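Local coordinates for alkaline serine protease (Pseudoalteromonas sp., PDB 1Y9Z), which probably hydrolyses peptide bonds as a cold-adapted, calcium-binding subtilisin-like serine protease with an inserted beta-barrel domain, at residues T14-S19 / I419-A424. Sequence-based numbering, arbitrary orientation.
Sequences TVLSDS and INAVAA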
ATOM      1  N   THR A  14      -6.235   1.627  14.523  1.00 25.74           N
ATOM      2  CA  THR A  14      -7.136   2.724  14.844  1.00 25.15           C
ATOM      3  C   THR A  14      -7.739   2.607  16.242  1.00 24.49           C
ATOM      4  O   THR A  14      -8.186   3.602  16.812  1.00 23.74           O
ATOM      5  CB  THR A  14      -8.285   2.814  13.821  1.00 24.88           C
ATOM      6  OG1 THR A  14      -9.052   1.604  13.851  1.00 26.46           O
ATOM      7  CG2 THR A  14      -7.731   3.020  12.419  1.00 26.13           C
ATOM      8  N   VAL A  15      -7.748   1.396  16.792  1.00 23.07           N
ATOM      9  CA  VAL A  15      -8.305   1.167  18.122  1.00 23.59           C
ATOM     10  C   VAL A  15      -7.296   1.386  19.247  1.00 21.94           C
ATOM     11  O   VAL A  15      -7.677   1.591  20.399  1.00 23.14           O
ATOM     12  CB  VAL A  15      -8.880  -0.254  18.242  1.00 24.98           C
ATOM     13  CG1 VAL A  15     -10.100  -0.396  17.344  1.00 26.99           C
ATOM     14  CG2 VAL A  15      -7.824  -1.271  17.864  1.00 27.42           C
ATOM     15  N   LEU A  16      -6.010   1.333  18.919  1.00 19.47           N
ATOM     16  CA  LEU A  16      -4.967   1.551  19.915  1.00 17.76           C
ATOM     17  C   LEU A  16      -4.592   3.029  19.905  1.00 16.22           C
ATOM     18  O   LEU A  16      -5.136   3.804  19.120  1.00 16.21           O
ATOM     19  CB  LEU A  16      -3.733   0.699  19.597  1.00 17.40           C
ATOM     20  CG  LEU A  16      -3.901  -0.820  19.670  1.00 17.22           C
ATOM     21  CD1 LEU A  16      -2.573  -1.491  19.341  1.00 16.94           C
ATOM     22  CD2 LEU A  16      -4.372  -1.222  21.062  1.00 18.17           C
ATOM     23  N   SER A  17      -3.666   3.416  20.777  1.00 14.85           N
ATOM     24  CA  SER A  17      -3.223   4.803  20.861  1.00 14.27           C
ATOM     25  C   SER A  17      -1.706   4.893  20.808  1.00 13.23           C
ATOM     26  O   SER A  17      -1.013   4.135  21.484  1.00 13.85           O
ATOM     27  CB  SER A  17      -3.715   5.442  22.160  1.00 14.97           C
ATOM     28  OG  SER A  17      -3.095   6.699  22.365  1.00 16.34           O
ATOM     29  N   ASP A  18      -1.194   5.827  20.011  1.00 11.50           N
ATOM     30  CA  ASP A  18       0.247   6.009  19.880  1.00 11.62           C
ATOM     31  C   ASP A  18       0.790   7.031  20.875  1.00 11.48           C
ATOM     32  O   ASP A  18       1.867   7.582  20.676  1.00 11.21           O
ATOM     33  CB  ASP A  18       0.602   6.446  18.450  1.00 12.12           C
ATOM     34  CG  ASP A  18       0.096   7.842  18.114  1.00 13.35           C
ATOM     35  OD1 ASP A  18      -0.549   8.478  18.973  1.00 12.80           O
ATOM     36  OD2 ASP A  18       0.348   8.308  16.981  1.00 12.35           O
ATOM     37  N   SER A  19       0.053   7.272  21.955  1.00 12.46           N
ATOM     38  CA  SER A  19       0.474   8.256  22.950  1.00 13.66           C
ATOM     39  C   SER A  19       1.868   8.019  23.521  1.00 13.10           C
ATOM     40  O   SER A  19       2.532   8.966  23.934  1.00 13.90           O
ATOM     41  CB  SER A  19      -0.537   8.325  24.102  1.00 14.52           C
ATOM     42  OG  SER A  19      -0.493   7.157  24.901  1.00 19.27           O
ATOM     43  N   ILE A 419      -1.137  -9.237  10.167  1.00 12.15           N
ATOM     44  CA  ILE A 419      -0.676  -8.653  11.417  1.00 12.79           C
ATOM     45  C   ILE A 419      -1.886  -8.133  12.200  1.00 12.71           C
ATOM     46  O   ILE A 419      -2.836  -7.611  11.617  1.00 12.99           O
ATOM     47  CB  ILE A 419       0.338  -7.512  11.152  1.00 12.44           C
ATOM     48  CG1 ILE A 419       0.959  -7.049  12.470  1.00 13.93           C
ATOM     49  CG2 ILE A 419      -0.342  -6.365  10.409  1.00 13.79           C
ATOM     50  CD1 ILE A 419       2.203  -6.204  12.295  1.00 14.85           C
ATOM     51  N   ASN A 420      -1.843  -8.296  13.518  1.00 12.21           N
ATOM     52  CA  ASN A 420      -2.939  -7.883  14.393  1.00 13.50           C
ATOM     53  C   ASN A 420      -2.378  -7.099  15.574  1.00 13.21           C
ATOM     54  O   ASN A 420      -1.882  -7.684  16.537  1.00 13.05           O
ATOM     55  CB  ASN A 420      -3.681  -9.125  14.899  1.00 14.54           C
ATOM     56  CG  ASN A 420      -4.962  -8.785  15.633  1.00 15.30           C
ATOM     57  OD1 ASN A 420      -5.002  -7.855  16.434  1.00 16.45           O
ATOM     58  ND2 ASN A 420      -6.015  -9.551  15.370  1.00 16.79           N
ATOM     59  N   ALA A 421      -2.472  -5.775  15.500  1.00 13.90           N
ATOM     60  CA  ALA A 421      -1.953  -4.903  16.548  1.00 14.26           C
ATOM     61  C   ALA A 421      -2.555  -5.154  17.926  1.00 14.58           C
ATOM     62  O   ALA A 421      -1.832  -5.257  18.915  1.00 15.15           O
ATOM     63  CB  ALA A 421      -2.156  -3.445  16.152  1.00 14.06           C
ATOM     64  N   VAL A 422      -3.880  -5.247  17.986  1.00 15.25           N
ATOM     65  CA  VAL A 422      -4.574  -5.470  19.250  1.00 16.69           C
ATOM     66  C   VAL A 422      -4.128  -6.759  19.932  1.00 16.62           C
ATOM     67  O   VAL A 422      -3.791  -6.758  21.115  1.00 16.37           O
ATOM     68  CB  VAL A 422      -6.103  -5.519  19.041  1.00 17.13           C
ATOM     69  CG1 VAL A 422      -6.808  -5.754  20.373  1.00 19.18           C
ATOM     70  CG2 VAL A 422      -6.579  -4.221  18.415  1.00 18.67           C
ATOM     71  N   ALA A 423      -4.122  -7.854  19.180  1.00 16.00           N
ATOM     72  CA  ALA A 423      -3.720  -9.147  19.721  1.00 15.69           C
ATOM     73  C   ALA A 423      -2.251  -9.160  20.136  1.00 15.84           C
ATOM     74  O   ALA A 423      -1.892  -9.748  21.156  1.00 16.08           O
ATOM     75  CB  ALA A 423      -3.988 -10.245  18.698  1.00 16.22           C
ATOM     76  N   ALA A 424      -1.402  -8.515  19.345  1.00 15.64           N
ATOM     77  CA  ALA A 424       0.023  -8.458  19.654  1.00 16.18           C
ATOM     78  C   ALA A 424       0.245  -7.719  20.971  1.00 16.96           C
ATOM     79  O   ALA A 424       1.067  -8.127  21.792  1.00 16.16           O
ATOM     80  CB  ALA A 424       0.775  -7.764  18.526  1.00 16.26           C
TER
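V15 and L16, neighbours in the loop between helix 6-10 and strand 25-30, lay their side chains against the first turn of helix 421-430. From V15 the CG2 methyl runs into CG2 of V422, 3.2 Å away, a short approach for two methyl carbons. The two valine side chains cross at about a right angle, and V422 turns its CG2 branch, not CG1, to the loop. L16 reaches the start of the helix: CG anti to its carbonyl carbon (chi1 -65°) and an extended chi2 of -179° carry CD1 toward the helix. There it meets CB of the buried A421 at 3.8 Å. The same methyl stands 3.9 Å from A421 O, alongside the backbone of the turn. No hydrogen bond crosses between 14-19 and 419-424; the join is apolar and small, burying 145 Å² over both sides. After L16 the loop turns to other partners, S17 N bonding to Y385 OH of helix 368-385, whose tyrosine also touches L16. At the start of helix 421-430, N420 is the N-cap: its OD1 accepts from A423 N at 2.9 Å through a nearly straight N-H. The donor lies 51° out of the carbonyl plane, and N420 ND2 bonds to D403. The arrangement is an N-capped helix start in the subtilisin-like alpha/beta domain, where the C-terminal helix packs against a loop from near the N-terminus.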